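Local coordinates for protein EXOU (PDB 4AKX) that acts as a type III secretion toxin of Pseudomonas aeruginosa, probably a patatin-like phospholipase, and is bound by the chaperone SpcU, at residues P55-L60 with Q71-P76; T492-A497 with R515-R520; N65-L70 with R448-S453. All coordinates share one frame; numbering follows the deposited sequence.

Contact 1 of 3, residues P55-L60 with Q71-P76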
# COMPACT_ATOMS: atom_id res chain seq x y z
N PRO B 55 25.29 44.16 -16.93
CA PRO B 55 26.23 43.06 -17.17
C PRO B 55 25.51 41.73 -17.20
O PRO B 55 25.90 40.83 -17.95
CB PRO B 55 27.16 43.11 -15.94
CG PRO B 55 26.94 44.46 -15.33
CD PRO B 55 25.51 44.79 -15.61
N ARG B 56 24.44 41.63 -16.39
CA ARG B 56 23.69 40.38 -16.23
C ARG B 56 22.39 40.35 -17.01
O ARG B 56 21.55 39.50 -16.78
CB ARG B 56 23.49 40.05 -14.74
CG ARG B 56 24.78 39.60 -14.09
CD ARG B 56 24.61 39.09 -12.68
NE ARG B 56 23.90 37.82 -12.67
CZ ARG B 56 23.48 37.22 -11.56
NH1 ARG B 56 23.73 37.75 -10.36
NH2 ARG B 56 22.81 36.08 -11.65
N GLN B 57 22.25 41.29 -17.94
CA GLN B 57 21.29 41.23 -19.05
C GLN B 57 19.83 41.12 -18.61
O GLN B 57 19.03 40.43 -19.26
CB GLN B 57 21.64 40.13 -20.04
CG GLN B 57 22.93 40.40 -20.80
CD GLN B 57 23.65 39.13 -21.19
OE1 GLN B 57 24.13 38.38 -20.33
NE2 GLN B 57 23.73 38.87 -22.48
N ILE B 58 19.50 41.80 -17.51
CA ILE B 58 18.18 41.68 -16.89
C ILE B 58 17.04 41.94 -17.91
O ILE B 58 16.94 43.02 -18.49
CB ILE B 58 18.03 42.66 -15.68
CG1 ILE B 58 19.28 42.75 -14.77
CG2 ILE B 58 16.81 42.31 -14.87
CD1 ILE B 58 19.63 41.50 -14.00
N THR B 59 16.19 40.94 -18.14
CA THR B 59 14.93 41.19 -18.87
C THR B 59 13.68 40.98 -18.03
O THR B 59 13.50 39.91 -17.45
CB THR B 59 14.81 40.31 -20.09
OG1 THR B 59 15.89 40.61 -20.98
CG2 THR B 59 13.52 40.60 -20.80
N LEU B 60 12.81 41.98 -18.00
CA LEU B 60 11.53 41.85 -17.33
C LEU B 60 10.34 41.84 -18.31
O LEU B 60 10.13 42.78 -19.09
CB LEU B 60 11.37 42.96 -16.29
CG LEU B 60 12.36 42.95 -15.12
CD1 LEU B 60 12.28 44.26 -14.33
CD2 LEU B 60 12.12 41.74 -14.22
N GLN B 71 14.23 37.34 -16.73
CA GLN B 71 15.26 36.55 -17.41
C GLN B 71 16.62 37.23 -17.27
O GLN B 71 16.73 38.46 -17.38
CB GLN B 71 14.91 36.36 -18.87
CG GLN B 71 15.62 35.19 -19.52
CD GLN B 71 15.77 35.36 -21.02
OE1 GLN B 71 14.91 35.94 -21.69
NE2 GLN B 71 16.87 34.86 -21.55
N LEU B 72 17.65 36.45 -17.02
CA LEU B 72 18.90 37.01 -16.54
C LEU B 72 20.01 36.03 -16.85
O LEU B 72 19.79 34.83 -16.86
CB LEU B 72 18.78 37.30 -15.05
CG LEU B 72 19.91 37.41 -14.04
CD1 LEU B 72 19.39 38.00 -12.73
CD2 LEU B 72 20.54 36.05 -13.76
N SER B 73 21.19 36.56 -17.16
CA SER B 73 22.34 35.75 -17.51
C SER B 73 22.75 34.87 -16.34
O SER B 73 22.70 35.30 -15.18
CB SER B 73 23.52 36.64 -17.91
OG SER B 73 24.00 37.37 -16.79
N ARG B 74 23.18 33.65 -16.65
CA ARG B 74 23.73 32.74 -15.64
C ARG B 74 24.71 33.48 -14.72
O ARG B 74 25.43 34.36 -15.17
CB ARG B 74 24.43 31.55 -16.32
CG ARG B 74 23.49 30.57 -17.00
CD ARG B 74 22.62 29.85 -15.97
NE ARG B 74 23.42 28.99 -15.10
CZ ARG B 74 23.28 27.65 -15.04
NH1 ARG B 74 22.35 27.02 -15.78
NH2 ARG B 74 24.06 26.96 -14.22
N PRO B 75 24.71 33.13 -13.43
CA PRO B 75 25.47 33.84 -12.43
C PRO B 75 26.92 33.77 -12.71
O PRO B 75 27.33 33.00 -13.56
CB PRO B 75 25.19 33.05 -11.15
CG PRO B 75 23.93 32.32 -11.42
CD PRO B 75 24.01 31.98 -12.87
N PRO B 76 27.71 34.53 -11.98
CA PRO B 76 29.14 34.55 -12.22
C PRO B 76 29.78 33.22 -11.80
O PRO B 76 29.44 32.67 -10.75
CB PRO B 76 29.63 35.70 -11.34
CG PRO B 76 28.68 35.71 -10.19
CD PRO B 76 27.34 35.29 -10.77
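This is the open end of a β hairpin, where strand 58-63 leaves a loop and strand 68-73 runs out into the next one. Thr59 and Gln71 form an antiparallel hydrogen-bonded pair: Thr59 N gives a nearly straight 2.6 Å bond to Gln71 O, and Gln71 N returns one of 2.8 Å to Thr59 O, each in the carbonyl plane. Further out, Ser73 N bonds to Arg56 O at 3.0 Å, coming from above that carbonyl's plane. Between these, Gln57 takes left-handed backbone angles (phi 59°, psi 37°) and with Ile58 makes a G1 β bulge against strand 50-53. The Arg56 chain bends at chi3 (69°), laying its guanidinium between Pro75 CA and Pro76 CD over one face and Leu72 CD1 over the other; NH2 of Arg56 is 3.6 Å from Pro75 CA. Ile58 and Leu72 lie side by side, CD1 to CD1 at 3.7 Å, and Met465 and Val469 of helix 463-472 pack against this cluster. The Gln71 amide turns elsewhere, to Ser446 OG. Backbone bonds thus join the hairpin end, while the Arg56 guanidinium has Leu72 and the loop prolines over its faces and Ser73 O at its edge.

Contact 2 of 3, residues T492-A497 with R515-R520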
# COMPACT_ATOMS: atom_id res chain seq x y z
N THR B 492 21.64 51.36 8.26
CA THR B 492 22.81 52.02 8.85
C THR B 492 22.43 52.68 10.17
O THR B 492 23.19 52.64 11.17
CB THR B 492 23.37 53.09 7.90
OG1 THR B 492 23.85 52.45 6.71
CG2 THR B 492 24.50 53.87 8.56
N GLU B 493 21.25 53.32 10.15
CA GLU B 493 20.79 54.14 11.27
C GLU B 493 20.65 53.23 12.50
O GLU B 493 21.10 53.56 13.61
CB GLU B 493 19.48 54.84 10.88
CG GLU B 493 18.80 55.63 11.99
CD GLU B 493 17.42 56.19 11.57
OE1 GLU B 493 17.10 56.19 10.35
OE2 GLU B 493 16.64 56.61 12.47
N LEU B 494 20.13 52.03 12.25
CA LEU B 494 20.02 50.99 13.25
C LEU B 494 21.35 50.49 13.73
O LEU B 494 21.45 50.03 14.85
CB LEU B 494 19.22 49.83 12.70
CG LEU B 494 19.03 48.62 13.61
CD1 LEU B 494 18.21 48.99 14.82
CD2 LEU B 494 18.35 47.49 12.83
N THR B 495 22.35 50.49 12.87
CA THR B 495 23.68 49.97 13.23
C THR B 495 24.43 50.94 14.13
O THR B 495 25.13 50.52 15.07
CB THR B 495 24.50 49.63 11.99
OG1 THR B 495 23.74 48.72 11.19
CG2 THR B 495 25.78 48.98 12.37
N VAL B 496 24.26 52.24 13.84
CA VAL B 496 24.80 53.29 14.70
C VAL B 496 24.25 53.17 16.10
O VAL B 496 24.93 53.46 17.06
CB VAL B 496 24.38 54.67 14.18
CG1 VAL B 496 24.79 55.76 15.14
CG2 VAL B 496 24.95 54.89 12.81
N ALA B 497 22.98 52.80 16.20
CA ALA B 497 22.33 52.59 17.48
C ALA B 497 22.95 51.40 18.26
O ALA B 497 23.55 51.59 19.35
CB ALA B 497 20.85 52.39 17.26
N ARG B 515 14.71 51.81 18.64
CA ARG B 515 13.29 51.81 18.43
C ARG B 515 12.93 52.64 17.22
O ARG B 515 12.09 52.24 16.40
CB ARG B 515 12.55 52.27 19.67
CG ARG B 515 12.14 51.12 20.57
CD ARG B 515 11.69 51.63 21.92
NE ARG B 515 12.15 50.79 23.02
CZ ARG B 515 12.33 51.24 24.26
NH1 ARG B 515 12.11 52.53 24.54
NH2 ARG B 515 12.75 50.41 25.22
N SER B 516 13.61 53.78 17.07
CA SER B 516 13.29 54.73 16.04
C SER B 516 13.60 54.16 14.69
O SER B 516 12.86 54.38 13.72
CB SER B 516 14.10 55.97 16.24
OG SER B 516 13.85 56.45 17.54
N ALA B 517 14.71 53.44 14.61
CA ALA B 517 15.12 52.86 13.34
C ALA B 517 14.25 51.67 13.06
O ALA B 517 13.88 51.44 11.93
CB ALA B 517 16.58 52.45 13.37
N LEU B 518 13.93 50.88 14.09
CA LEU B 518 13.00 49.78 13.88
C LEU B 518 11.63 50.30 13.44
O LEU B 518 10.95 49.67 12.61
CB LEU B 518 12.90 48.89 15.10
CG LEU B 518 14.13 48.05 15.33
CD1 LEU B 518 14.25 47.55 16.74
CD2 LEU B 518 14.08 46.88 14.35
N GLN B 519 11.28 51.50 13.91
CA GLN B 519 10.08 52.19 13.42
C GLN B 519 10.16 52.58 11.96
O GLN B 519 9.15 52.63 11.27
CB GLN B 519 9.76 53.39 14.28
CG GLN B 519 9.29 52.93 15.63
CD GLN B 519 9.03 54.04 16.60
OE1 GLN B 519 9.31 55.19 16.32
NE2 GLN B 519 8.48 53.70 17.74
N ARG B 520 11.37 52.88 11.49
CA ARG B 520 11.52 53.36 10.15
C ARG B 520 11.44 52.20 9.21
O ARG B 520 10.92 52.32 8.10
CB ARG B 520 12.83 54.11 9.99
CG ARG B 520 12.68 55.59 10.25
CD ARG B 520 13.96 56.34 9.93
NE ARG B 520 13.98 57.61 10.65
CZ ARG B 520 13.19 58.65 10.36
NH1 ARG B 520 12.33 58.56 9.35
NH2 ARG B 520 13.27 59.76 11.07
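Helices 474-502 and 512-524 run antiparallel here, their local axes 8.7 Å apart at 163°, and the backbones come nearest at Leu494 and Ala517, whose CA atoms are 5.2 Å apart. This is a helix-helix pair of the toxin's middle helical domain. The small side chain of Ala517 is consistent with the close approach: its CB sits 3.7 Å from Leu494 CA and 3.8 Å from Leu494 CB, pointing toward the opposite helix. Leu494, with CG anti to the backbone N (chi1 178°), carries its CD1 on past the alanine to Leu518 CG at 4.2 Å. Buried on the same side, Leu494 also touches His546 of helix 544-552 and Leu538, so the leucine joins more than two elements. On the more exposed side, Glu493 stretches out, its CG passing Ala517 CB at 4.1 Å, and crosses Arg520 at about a right angle. Their charges meet in a salt bridge whose one hydrogen bond is weak, with carboxylate and guanidinium planes turned 49° apart instead of lying flat together. In that bond Arg520 NE reaches Glu493 OE2 from the edge of the guanidinium, at 3.4 Å.

Contact 3 of 3, residues N65-L70 with R448-S453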
# COMPACT_ATOMS: atom_id res chain seq x y z
N ASN B 65 -2.01 39.78 -16.31
CA ASN B 65 -2.64 39.51 -15.02
C ASN B 65 -1.77 39.89 -13.88
O ASN B 65 -2.10 39.63 -12.72
CB ASN B 65 -3.09 38.06 -14.90
CG ASN B 65 -1.95 37.08 -14.83
OD1 ASN B 65 -0.84 37.32 -15.30
ND2 ASN B 65 -2.25 35.92 -14.29
N GLY B 66 -0.66 40.54 -14.23
CA GLY B 66 0.31 41.00 -13.25
C GLY B 66 1.64 40.27 -13.31
O GLY B 66 2.70 40.89 -13.15
N VAL B 67 1.58 38.95 -13.52
CA VAL B 67 2.76 38.09 -13.31
C VAL B 67 3.92 38.64 -14.10
O VAL B 67 3.81 38.89 -15.31
CB VAL B 67 2.52 36.63 -13.74
CG1 VAL B 67 3.81 35.83 -13.64
CG2 VAL B 67 1.40 36.00 -12.93
N THR B 68 5.03 38.86 -13.41
CA THR B 68 6.24 39.35 -14.01
C THR B 68 7.27 38.28 -14.15
O THR B 68 7.60 37.61 -13.19
CB THR B 68 6.84 40.41 -13.15
OG1 THR B 68 5.86 41.43 -13.00
CG2 THR B 68 8.11 40.96 -13.81
N GLU B 69 7.80 38.12 -15.35
CA GLU B 69 8.82 37.15 -15.62
C GLU B 69 10.19 37.83 -15.77
O GLU B 69 10.36 38.78 -16.57
CB GLU B 69 8.47 36.36 -16.88
CG GLU B 69 9.66 35.55 -17.41
CD GLU B 69 9.29 34.59 -18.54
OE1 GLU B 69 8.30 34.86 -19.28
OE2 GLU B 69 10.01 33.56 -18.69
N LEU B 70 11.15 37.34 -14.98
CA LEU B 70 12.54 37.78 -15.04
C LEU B 70 13.43 36.81 -15.82
O LEU B 70 13.38 35.60 -15.61
CB LEU B 70 13.06 37.96 -13.64
CG LEU B 70 14.54 38.23 -13.43
CD1 LEU B 70 14.88 39.56 -14.05
CD2 LEU B 70 14.84 38.26 -11.94
N ARG B 448 15.43 31.88 -15.77
CA ARG B 448 14.09 32.46 -15.75
C ARG B 448 13.52 32.36 -14.34
O ARG B 448 13.66 31.35 -13.67
CB ARG B 448 13.19 31.72 -16.73
CG ARG B 448 13.87 31.36 -18.04
CD ARG B 448 12.85 31.03 -19.12
NE ARG B 448 13.49 30.65 -20.38
CZ ARG B 448 14.00 31.51 -21.26
NH1 ARG B 448 13.98 32.81 -21.02
NH2 ARG B 448 14.55 31.05 -22.39
N HIS B 449 12.91 33.44 -13.87
CA HIS B 449 12.21 33.43 -12.59
C HIS B 449 10.92 34.14 -12.75
O HIS B 449 10.85 35.21 -13.37
CB HIS B 449 13.01 34.10 -11.50
CG HIS B 449 14.34 33.44 -11.22
ND1 HIS B 449 14.55 32.71 -10.10
CD2 HIS B 449 15.54 33.44 -11.92
CE1 HIS B 449 15.82 32.26 -10.10
NE2 HIS B 449 16.43 32.71 -11.22
N THR B 450 9.87 33.57 -12.19
CA THR B 450 8.55 34.08 -12.43
C THR B 450 8.07 34.61 -11.12
O THR B 450 8.26 33.98 -10.09
CB THR B 450 7.64 32.97 -12.93
OG1 THR B 450 8.11 32.51 -14.22
CG2 THR B 450 6.24 33.47 -13.08
N PHE B 451 7.50 35.79 -11.12
CA PHE B 451 6.98 36.35 -9.88
C PHE B 451 5.54 36.76 -10.04
O PHE B 451 4.98 36.71 -11.15
CB PHE B 451 7.82 37.55 -9.39
CG PHE B 451 9.26 37.23 -9.24
CD1 PHE B 451 10.13 37.27 -10.34
CD2 PHE B 451 9.75 36.87 -8.03
CE1 PHE B 451 11.46 36.92 -10.20
CE2 PHE B 451 11.08 36.55 -7.87
CZ PHE B 451 11.95 36.58 -8.96
N ALA B 452 4.91 37.14 -8.93
CA ALA B 452 3.49 37.39 -8.95
C ALA B 452 3.23 38.87 -9.08
O ALA B 452 2.08 39.28 -9.29
CB ALA B 452 2.86 36.85 -7.72
N SER B 453 4.30 39.67 -9.01
CA SER B 453 4.18 41.11 -9.15
C SER B 453 5.52 41.72 -9.52
O SER B 453 6.57 41.10 -9.29
CB SER B 453 3.76 41.71 -7.82
OG SER B 453 4.80 41.60 -6.86
O HOH W 1 -0.89 38.28 -9.90
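Strands 68-73 and 446-451 are antiparallel neighbours in a β sheet, and this contact joins them across a very long excursion of the chain. Backbone bonds hold the strands together. Leu70 and His449 form a hydrogen-bonded pair, Leu70 N to His449 O at 2.7 Å, nearly along the C=O axis, and His449 N to Leu70 O at 2.8 Å. Next along, Glu69 and Thr450 are a non-hydrogen-bonded pair, and beyond it Phe451 N reaches Thr68 O, also at 2.8 Å and close to the C=O axis. Gly66, before the strand, has backbone angles (phi 112°, psi -39°) at which a β carbon would collide with the carbonyl of Asn65. Apolar contact lies on the face of Leu70, His449 and Phe451: Leu70 runs alongside Phe451, and its CB meets the ring at the edge, 3.9 Å from CE1. Ala457 and Pro338 also touch the Phe451 side chain. The side chains of Glu69 and Arg448 run side by side, but their charged groups do not pair; Glu69 OE2 comes nearest the aliphatic CD of Arg448, at 3.8 Å, though the opposite charges probably attract weakly. Water and side-chain bonds to the backbone complete the contact. A water bridges the two segments, donating to Ala452 O at 3.2 Å and weakly to Asn65 O. Ser453 OG N-caps helix 454-459 through Glu456 N, and Thr68 OG1 bonds to Gly66 O at 3.2 Å.

From the N terminus, the chain enters contact 1 at 55-60, turns at the start of 65-70, runs on as strand 68-73 and closes a short hairpin loop at 71-76. Contact 3 opens inside that loop and closes only at 448-453, after an excursion containing the patatin-like phospholipase region, so contacts 1 and 3 cross. They share strand 68-73, which lies between strands 58-63 and 446-451 in one sheet, and they touch where Ile58 and Leu60 pack on Leu70. Contact 2 follows in series, a local helix-to-helix closure in the middle helical domain, its centre about 33 Å from that of contact 1. The sheet thereby joins an early hairpin to a strand from much later in the chain, while contact 2 stands apart from it.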